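Local atomic coordinates of ADP-ribosylglycohydrolase (Thermus thermophilus, PDB entry 2YZV), a protein that belongs to the ADP-ribosylglycohydrolase family, has an all-helical fold and carries magnesium ions at aspartate-rich sites. Residues Gly53-Glu67 with Ala279-Leu293. Residues are numbered along the deposited sequence; the frame is centred on the assembly and turned at random.
With MG (magnesium ion), chain C.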
ATOM      1  N   GLY A  53       1.944  16.871   5.392  1.00 12.34           N
ATOM      2  CA  GLY A  53       2.332  16.239   4.146  1.00 11.29           C
ATOM      3  C   GLY A  53       3.505  15.280   4.214  1.00 11.48           C
ATOM      4  O   GLY A  53       3.871  14.689   3.202  1.00 12.22           O
ATOM      5  N   PHE A  54       4.114  15.126   5.386  1.00 11.99           N
ATOM      6  CA  PHE A  54       5.230  14.197   5.512  1.00 11.66           C
ATOM      7  C   PHE A  54       4.693  12.808   5.823  1.00 13.38           C
ATOM      8  O   PHE A  54       3.698  12.655   6.526  1.00 13.57           O
ATOM      9  CB  PHE A  54       6.207  14.654   6.604  1.00 12.37           C
ATOM     10  CG  PHE A  54       7.311  15.536   6.093  1.00 12.25           C
ATOM     11  CD1 PHE A  54       7.024  16.737   5.449  1.00 13.84           C
ATOM     12  CD2 PHE A  54       8.641  15.157   6.243  1.00 15.17           C
ATOM     13  CE1 PHE A  54       8.049  17.552   4.962  1.00 16.95           C
ATOM     14  CE2 PHE A  54       9.671  15.964   5.760  1.00 15.00           C
ATOM     15  CZ  PHE A  54       9.373  17.162   5.120  1.00 15.45           C
ATOM     16  N   TRP A  55       5.354  11.795   5.277  1.00 14.18           N
ATOM     17  CA  TRP A  55       4.925  10.420   5.466  1.00 13.73           C
ATOM     18  C   TRP A  55       5.890   9.588   6.311  1.00 14.40           C
ATOM     19  O   TRP A  55       6.876  10.107   6.840  1.00 16.71           O
ATOM     20  CB  TRP A  55       4.691   9.773   4.095  1.00 12.91           C
ATOM     21  CG  TRP A  55       5.455  10.439   2.993  1.00 12.33           C
ATOM     22  CD1 TRP A  55       4.992  11.391   2.122  1.00 13.72           C
ATOM     23  CD2 TRP A  55       6.831  10.230   2.662  1.00 12.00           C
ATOM     24  NE1 TRP A  55       5.999  11.782   1.270  1.00 13.31           N
ATOM     25  CE2 TRP A  55       7.138  11.085   1.580  1.00 13.39           C
ATOM     26  CE3 TRP A  55       7.838   9.401   3.177  1.00 12.16           C
ATOM     27  CZ2 TRP A  55       8.413  11.136   1.001  1.00 12.93           C
ATOM     28  CZ3 TRP A  55       9.106   9.452   2.603  1.00 12.84           C
ATOM     29  CH2 TRP A  55       9.379  10.315   1.524  1.00 13.21           C
ATOM     30  N   THR A  56       5.609   8.292   6.425  1.00 13.97           N
ATOM     31  CA  THR A  56       6.419   7.401   7.256  1.00 15.15           C
ATOM     32  C   THR A  56       7.201   6.325   6.506  1.00 15.75           C
ATOM     33  O   THR A  56       7.545   6.489   5.336  1.00 13.32           O
ATOM     34  CB  THR A  56       5.526   6.703   8.290  1.00 14.87           C
ATOM     35  OG1 THR A  56       4.710   5.725   7.630  1.00 15.29           O
ATOM     36  CG2 THR A  56       4.616   7.720   8.970  1.00 18.83           C
ATOM     37  N   ASP A  57       7.479   5.219   7.194  1.00 17.59           N
ATOM     38  CA  ASP A  57       8.221   4.118   6.593  1.00 19.36           C
ATOM     39  C   ASP A  57       7.448   3.440   5.468  1.00 18.23           C
ATOM     40  O   ASP A  57       8.042   2.777   4.616  1.00 17.21           O
ATOM     41  CB  ASP A  57       8.615   3.086   7.662  1.00 24.77           C
ATOM     42  CG  ASP A  57       7.421   2.496   8.384  1.00 29.16           C
ATOM     43  OD1 ASP A  57       6.619   1.784   7.743  1.00 33.41           O
ATOM     44  OD2 ASP A  57       7.286   2.740   9.601  1.00 34.91           O
ATOM     45  N   ASP A  58       6.129   3.608   5.457  1.00 17.49           N
ATOM     46  CA  ASP A  58       5.300   3.016   4.413  1.00 17.86           C
ATOM     47  C   ASP A  58       5.761   3.558   3.067  1.00 16.81           C
ATOM     48  O   ASP A  58       6.138   2.805   2.164  1.00 16.97           O
ATOM     49  CB  ASP A  58       3.826   3.392   4.605  1.00 18.70           C
ATOM     50  CG  ASP A  58       3.254   2.887   5.911  1.00 21.27           C
ATOM     51  OD1 ASP A  58       3.828   3.190   6.975  1.00 22.70           O
ATOM     52  OD2 ASP A  58       2.217   2.193   5.872  1.00 20.05           O
ATOM     53  N   THR A  59       5.722   4.878   2.943  1.00 15.28           N
ATOM     54  CA  THR A  59       6.120   5.534   1.713  1.00 13.68           C
ATOM     55  C   THR A  59       7.623   5.398   1.459  1.00 13.17           C
ATOM     56  O   THR A  59       8.048   5.255   0.311  1.00 13.38           O
ATOM     57  CB  THR A  59       5.714   7.027   1.738  1.00 11.62           C
ATOM     58  OG1 THR A  59       4.300   7.130   1.953  1.00 13.82           O
ATOM     59  CG2 THR A  59       6.059   7.702   0.424  1.00 12.11           C
ATOM     60  N   SER A  60       8.427   5.423   2.518  1.00 12.58           N
ATOM     61  CA  SER A  60       9.873   5.288   2.350  1.00 13.29           C
ATOM     62  C   SER A  60      10.212   3.983   1.637  1.00 14.16           C
ATOM     63  O   SER A  60      11.002   3.966   0.689  1.00 12.69           O
ATOM     64  CB  SER A  60      10.576   5.326   3.707  1.00 15.41           C
ATOM     65  OG  SER A  60      10.380   6.577   4.340  1.00 17.68           O
ATOM     66  N   GLN A  61       9.604   2.891   2.086  1.00 14.11           N
ATOM     67  CA  GLN A  61       9.851   1.596   1.469  1.00 14.93           C
ATOM     68  C   GLN A  61       9.308   1.543   0.047  1.00 14.47           C
ATOM     69  O   GLN A  61       9.916   0.932  -0.833  1.00 13.80           O
ATOM     70  CB  GLN A  61       9.238   0.480   2.316  1.00 16.67           C
ATOM     71  CG  GLN A  61      10.067   0.139   3.539  1.00 20.46           C
ATOM     72  CD  GLN A  61       9.415  -0.919   4.401  1.00 21.80           C
ATOM     73  OE1 GLN A  61       8.903  -1.916   3.895  1.00 23.62           O
ATOM     74  NE2 GLN A  61       9.436  -0.711   5.711  1.00 25.93           N
ATOM     75  N   ALA A  62       8.161   2.179  -0.180  1.00 13.27           N
ATOM     76  CA  ALA A  62       7.566   2.208  -1.508  1.00 13.18           C
ATOM     77  C   ALA A  62       8.527   2.907  -2.466  1.00 13.17           C
ATOM     78  O   ALA A  62       8.690   2.484  -3.612  1.00 12.45           O
ATOM     79  CB  ALA A  62       6.223   2.942  -1.475  1.00 14.42           C
ATOM     80  N   LEU A  63       9.168   3.971  -1.989  1.00 12.47           N
ATOM     81  CA  LEU A  63      10.116   4.717  -2.814  1.00 13.87           C
ATOM     82  C   LEU A  63      11.351   3.875  -3.110  1.00 14.37           C
ATOM     83  O   LEU A  63      11.872   3.900  -4.226  1.00 14.81           O
ATOM     84  CB  LEU A  63      10.525   6.023  -2.121  1.00 14.93           C
ATOM     85  CG  LEU A  63       9.424   7.085  -2.025  1.00 16.59           C
ATOM     86  CD1 LEU A  63       9.910   8.267  -1.208  1.00 16.48           C
ATOM     87  CD2 LEU A  63       9.031   7.538  -3.423  1.00 19.50           C
ATOM     88  N   CYS A  64      11.818   3.137  -2.109  1.00 14.49           N
ATOM     89  CA  CYS A  64      12.984   2.277  -2.278  1.00 16.24           C
ATOM     90  C   CYS A  64      12.693   1.199  -3.311  1.00 15.81           C
ATOM     91  O   CYS A  64      13.504   0.945  -4.205  1.00 15.85           O
ATOM     92  CB  CYS A  64      13.356   1.614  -0.953  1.00 17.63           C
ATOM     93  SG  CYS A  64      14.065   2.744   0.252  1.00 23.15           S
ATOM     94  N   LEU A  65      11.535   0.560  -3.172  1.00 14.71           N
ATOM     95  CA  LEU A  65      11.129  -0.489  -4.097  1.00 14.49           C
ATOM     96  C   LEU A  65      11.014   0.083  -5.502  1.00 14.55           C
ATOM     97  O   LEU A  65      11.459  -0.536  -6.469  1.00 14.55           O
ATOM     98  CB  LEU A  65       9.790  -1.095  -3.665  1.00 15.03           C
ATOM     99  CG  LEU A  65       9.151  -2.143  -4.582  1.00 15.82           C
ATOM    100  CD1 LEU A  65      10.089  -3.333  -4.761  1.00 14.84           C
ATOM    101  CD2 LEU A  65       7.830  -2.603  -3.980  1.00 14.46           C
ATOM    102  N   ALA A  66      10.420   1.270  -5.609  1.00 13.80           N
ATOM    103  CA  ALA A  66      10.253   1.929  -6.899  1.00 13.69           C
ATOM    104  C   ALA A  66      11.610   2.124  -7.575  1.00 14.05           C
ATOM    105  O   ALA A  66      11.779   1.789  -8.747  1.00 15.60           O
ATOM    106  CB  ALA A  66       9.560   3.283  -6.713  1.00 13.08           C
ATOM    107  N   GLU A  67      12.573   2.661  -6.836  1.00 14.28           N
ATOM    108  CA  GLU A  67      13.897   2.891  -7.403  1.00 15.55           C
ATOM    109  C   GLU A  67      14.584   1.582  -7.772  1.00 16.36           C
ATOM    110  O   GLU A  67      15.271   1.505  -8.789  1.00 16.85           O
ATOM    111  CB  GLU A  67      14.765   3.693  -6.429  1.00 18.00           C
ATOM    112  CG  GLU A  67      14.191   5.061  -6.101  1.00 24.67           C
ATOM    113  CD  GLU A  67      15.229   6.021  -5.556  1.00 27.92           C
ATOM    114  OE1 GLU A  67      15.940   5.657  -4.596  1.00 30.29           O
ATOM    115  OE2 GLU A  67      15.329   7.146  -6.090  1.00 32.00           O
ATOM    116  N   ALA A 279       0.568  19.696  -0.622  1.00 16.99           N
ATOM    117  CA  ALA A 279       1.243  19.665   0.673  1.00 15.25           C
ATOM    118  C   ALA A 279       2.154  18.449   0.830  1.00 14.27           C
ATOM    119  O   ALA A 279       2.983  18.401   1.734  1.00 16.08           O
ATOM    120  CB  ALA A 279       0.205  19.675   1.791  1.00 16.65           C
ATOM    121  N   LEU A 280       1.997  17.479  -0.063  1.00 13.86           N
ATOM    122  CA  LEU A 280       2.755  16.228  -0.021  1.00 13.98           C
ATOM    123  C   LEU A 280       4.265  16.337  -0.247  1.00 13.40           C
ATOM    124  O   LEU A 280       4.720  16.876  -1.255  1.00 13.91           O
ATOM    125  CB  LEU A 280       2.163  15.251  -1.040  1.00 12.44           C
ATOM    126  CG  LEU A 280       2.666  13.807  -0.997  1.00 13.59           C
ATOM    127  CD1 LEU A 280       2.225  13.143   0.305  1.00 15.18           C
ATOM    128  CD2 LEU A 280       2.101  13.046  -2.189  1.00 14.44           C
ATOM    129  N   HIS A 281       5.037  15.794   0.690  1.00 12.95           N
ATOM    130  CA  HIS A 281       6.494  15.815   0.595  1.00 13.40           C
ATOM    131  C   HIS A 281       6.959  14.948  -0.582  1.00 13.83           C
ATOM    132  O   HIS A 281       6.515  13.811  -0.735  1.00 12.25           O
ATOM    133  CB  HIS A 281       7.107  15.290   1.897  1.00 15.81           C
ATOM    134  CG  HIS A 281       8.598  15.411   1.958  1.00 18.39           C
ATOM    135  ND1 HIS A 281       9.385  14.537   2.676  1.00 19.34           N
ATOM    136  CD2 HIS A 281       9.444  16.305   1.397  1.00 18.92           C
ATOM    137  CE1 HIS A 281      10.653  14.888   2.553  1.00 19.14           C
ATOM    138  NE2 HIS A 281      10.717  15.957   1.781  1.00 19.98           N
ATOM    139  N   LEU A 282       7.851  15.495  -1.405  1.00 13.53           N
ATOM    140  CA  LEU A 282       8.397  14.799  -2.572  1.00 13.70           C
ATOM    141  C   LEU A 282       7.350  14.411  -3.616  1.00 13.49           C
ATOM    142  O   LEU A 282       7.493  13.404  -4.310  1.00 13.46           O
ATOM    143  CB  LEU A 282       9.177  13.553  -2.136  1.00 15.67           C
ATOM    144  CG  LEU A 282      10.308  13.787  -1.130  1.00 17.76           C
ATOM    145  CD1 LEU A 282      11.081  12.492  -0.925  1.00 18.71           C
ATOM    146  CD2 LEU A 282      11.240  14.877  -1.639  1.00 19.27           C
ATOM    147  N   ARG A 283       6.306  15.223  -3.722  1.00 12.82           N
ATOM    148  CA  ARG A 283       5.233  15.007  -4.684  1.00 11.54           C
ATOM    149  C   ARG A 283       5.786  14.802  -6.097  1.00 12.97           C
ATOM    150  O   ARG A 283       5.478  13.814  -6.768  1.00 11.96           O
ATOM    151  CB  ARG A 283       4.310  16.225  -4.677  1.00 12.55           C
ATOM    152  CG  ARG A 283       3.213  16.205  -5.717  1.00 14.78           C
ATOM    153  CD  ARG A 283       2.668  17.611  -5.891  1.00 17.00           C
ATOM    154  NE  ARG A 283       1.525  17.670  -6.792  1.00 19.10           N
ATOM    155  CZ  ARG A 283       0.891  18.795  -7.106  1.00 20.17           C
ATOM    156  NH1 ARG A 283       1.299  19.948  -6.589  1.00 21.33           N
ATOM    157  NH2 ARG A 283      -0.153  18.768  -7.924  1.00 21.05           N
ATOM    158  N   GLU A 284       6.606  15.747  -6.547  1.00 12.79           N
ATOM    159  CA  GLU A 284       7.177  15.677  -7.890  1.00 13.78           C
ATOM    160  C   GLU A 284       8.060  14.459  -8.135  1.00 13.66           C
ATOM    161  O   GLU A 284       8.030  13.875  -9.219  1.00 14.25           O
ATOM    162  CB  GLU A 284       7.970  16.952  -8.200  1.00 14.60           C
ATOM    163  CG  GLU A 284       7.135  18.220  -8.347  1.00 17.77           C
ATOM    164  CD  GLU A 284       6.605  18.746  -7.024  1.00 19.37           C
ATOM    165  OE1 GLU A 284       7.168  18.396  -5.966  1.00 21.54           O
ATOM    166  OE2 GLU A 284       5.633  19.532  -7.047  1.00 22.06           O
ATOM    167  N   GLU A 285       8.856  14.075  -7.143  1.00 13.36           N
ATOM    168  CA  GLU A 285       9.720  12.915  -7.304  1.00 15.20           C
ATOM    169  C   GLU A 285       8.876  11.657  -7.468  1.00 13.71           C
ATOM    170  O   GLU A 285       9.214  10.767  -8.252  1.00 15.74           O
ATOM    171  CB  GLU A 285      10.661  12.767  -6.102  1.00 16.76           C
ATOM    172  CG  GLU A 285      11.779  13.804  -6.054  1.00 21.00           C
ATOM    173  CD  GLU A 285      11.361  15.125  -5.428  1.00 22.93           C
ATOM    174  OE1 GLU A 285      10.145  15.393  -5.321  1.00 22.55           O
ATOM    175  OE2 GLU A 285      12.259  15.907  -5.047  1.00 26.03           O
ATOM    176  N   MET A 286       7.770  11.583  -6.734  1.00 13.74           N
ATOM    177  CA  MET A 286       6.900  10.421  -6.838  1.00 12.90           C
ATOM    178  C   MET A 286       6.181  10.378  -8.179  1.00 13.18           C
ATOM    179  O   MET A 286       5.989   9.306  -8.751  1.00 13.85           O
ATOM    180  CB  MET A 286       5.897  10.404  -5.686  1.00 13.94           C
ATOM    181  CG  MET A 286       6.559  10.114  -4.355  1.00 16.13           C
ATOM    182  SD  MET A 286       5.367   9.774  -3.051  1.00 17.03           S
ATOM    183  CE  MET A 286       5.166  11.405  -2.351  1.00 20.44           C
ATOM    184  N   GLU A 287       5.790  11.542  -8.687  1.00 13.88           N
ATOM    185  CA  GLU A 287       5.108  11.608  -9.975  1.00 14.28           C
ATOM    186  C   GLU A 287       6.050  11.097 -11.060  1.00 14.83           C
ATOM    187  O   GLU A 287       5.643  10.350 -11.950  1.00 13.76           O
ATOM    188  CB  GLU A 287       4.689  13.048 -10.279  1.00 15.36           C
ATOM    189  CG  GLU A 287       3.586  13.564  -9.371  1.00 17.20           C
ATOM    190  CD  GLU A 287       3.287  15.032  -9.593  1.00 20.45           C
ATOM    191  OE1 GLU A 287       4.192  15.861  -9.358  1.00 20.53           O
ATOM    192  OE2 GLU A 287       2.149  15.355  -9.999  1.00 20.34           O
ATOM    193  N   ALA A 288       7.313  11.501 -10.969  1.00 14.81           N
ATOM    194  CA  ALA A 288       8.324  11.076 -11.931  1.00 15.74           C
ATOM    195  C   ALA A 288       8.520   9.564 -11.860  1.00 15.25           C
ATOM    196  O   ALA A 288       8.594   8.894 -12.891  1.00 15.57           O
ATOM    197  CB  ALA A 288       9.638  11.788 -11.651  1.00 16.76           C
ATOM    198  N   LEU A 289       8.597   9.026 -10.644  1.00 14.38           N
ATOM    199  CA  LEU A 289       8.774   7.587 -10.472  1.00 14.23           C
ATOM    200  C   LEU A 289       7.579   6.809 -11.016  1.00 14.46           C
ATOM    201  O   LEU A 289       7.751   5.804 -11.708  1.00 14.59           O
ATOM    202  CB  LEU A 289       8.970   7.235  -8.988  1.00 14.95           C
ATOM    203  CG  LEU A 289      10.291   7.630  -8.323  1.00 15.38           C
ATOM    204  CD1 LEU A 289      10.198   7.412  -6.818  1.00 17.43           C
ATOM    205  CD2 LEU A 289      11.428   6.807  -8.916  1.00 17.56           C
ATOM    206  N   ALA A 290       6.371   7.271 -10.699  1.00 13.23           N
ATOM    207  CA  ALA A 290       5.156   6.598 -11.153  1.00 13.30           C
ATOM    208  C   ALA A 290       5.113   6.521 -12.674  1.00 14.46           C
ATOM    209  O   ALA A 290       4.783   5.479 -13.240  1.00 16.17           O
ATOM    210  CB  ALA A 290       3.921   7.323 -10.633  1.00 12.32           C
ATOM    211  N   LEU A 291       5.446   7.626 -13.331  1.00 15.37           N
ATOM    212  CA  LEU A 291       5.444   7.656 -14.789  1.00 18.27           C
ATOM    213  C   LEU A 291       6.527   6.744 -15.354  1.00 17.78           C
ATOM    214  O   LEU A 291       6.304   6.053 -16.348  1.00 18.86           O
ATOM    215  CB  LEU A 291       5.641   9.091 -15.291  1.00 20.77           C
ATOM    216  CG  LEU A 291       4.432  10.013 -15.111  1.00 24.62           C
ATOM    217  CD1 LEU A 291       4.794  11.432 -15.522  1.00 26.71           C
ATOM    218  CD2 LEU A 291       3.271   9.497 -15.947  1.00 27.06           C
ATOM    219  N   ALA A 292       7.693   6.735 -14.718  1.00 17.88           N
ATOM    220  CA  ALA A 292       8.793   5.887 -15.170  1.00 16.62           C
ATOM    221  C   ALA A 292       8.403   4.413 -15.056  1.00 17.47           C
ATOM    222  O   ALA A 292       8.650   3.616 -15.964  1.00 17.88           O
ATOM    223  CB  ALA A 292      10.045   6.168 -14.347  1.00 18.67           C
ATOM    224  N   LEU A 293       7.783   4.053 -13.937  1.00 15.45           N
ATOM    225  CA  LEU A 293       7.359   2.676 -13.724  1.00 13.95           C
ATOM    226  C   LEU A 293       6.293   2.267 -14.736  1.00 14.52           C
ATOM    227  O   LEU A 293       6.313   1.149 -15.251  1.00 14.20           O
ATOM    228  CB  LEU A 293       6.827   2.506 -12.295  1.00 14.41           C
ATOM    229  CG  LEU A 293       7.864   2.648 -11.174  1.00 13.57           C
ATOM    230  CD1 LEU A 293       7.152   2.848  -9.843  1.00 14.57           C
ATOM    231  CD2 LEU A 293       8.765   1.421 -11.129  1.00 14.63           C
TER
HETATM  232 MG    MG C 502       4.170   3.961   8.714  1.00 30.04          MG
HETATM  233  O   HOH W   1       8.371  12.443   4.348  1.00 23.26           O
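H281 N donates a nearly straight hydrogen bond of 3.0 Å to G53 O, joining the loops that lead into helices 57-67 and 283-293. The axes of these helices cross at 42° and come within 10.6 Å. The carbonyl of A279 sits against G53 CA; the backbone angles there suit a glycine. The F54 and H281 rings form an offset stack, planes at 10° and centroids 3.9 Å apart. H281 has CG anti to its backbone N (chi1 -174°), which lays the imidazole over one face of F54, while L282 CG lies over its other face. The indole of W55 turns its N-H toward the loop. W55 NE1 donates to H281 O at 2.9 Å, and this oxygen lies in the indole plane. L280 CD1 and L282 CD1 also meet the indole edge. T59 CG2 lies over one indole face and a water over the other; this water links W55 N with H281 ND1. M286 SD lies 5.4 Å from the centroid of the five-membered ring of W55, an oblique Met-aromatic contact, and its CE meets NE1. Farther along the helices the contact is apolar: L63 CD2 touches M286 CG and L289 CD1, and A66 CB packs on L289 and L293. Right after W55, T56 OG1 and D58 OD1 bind magnesium together with D253. D22 of helix 4-26 is hydrogen-bonded to T56 OG1 and T59 OG1 and touches W55. Helix 76-89 packs on S60, C64 and L65, and helix 135-141 meets A66, A290 and L293.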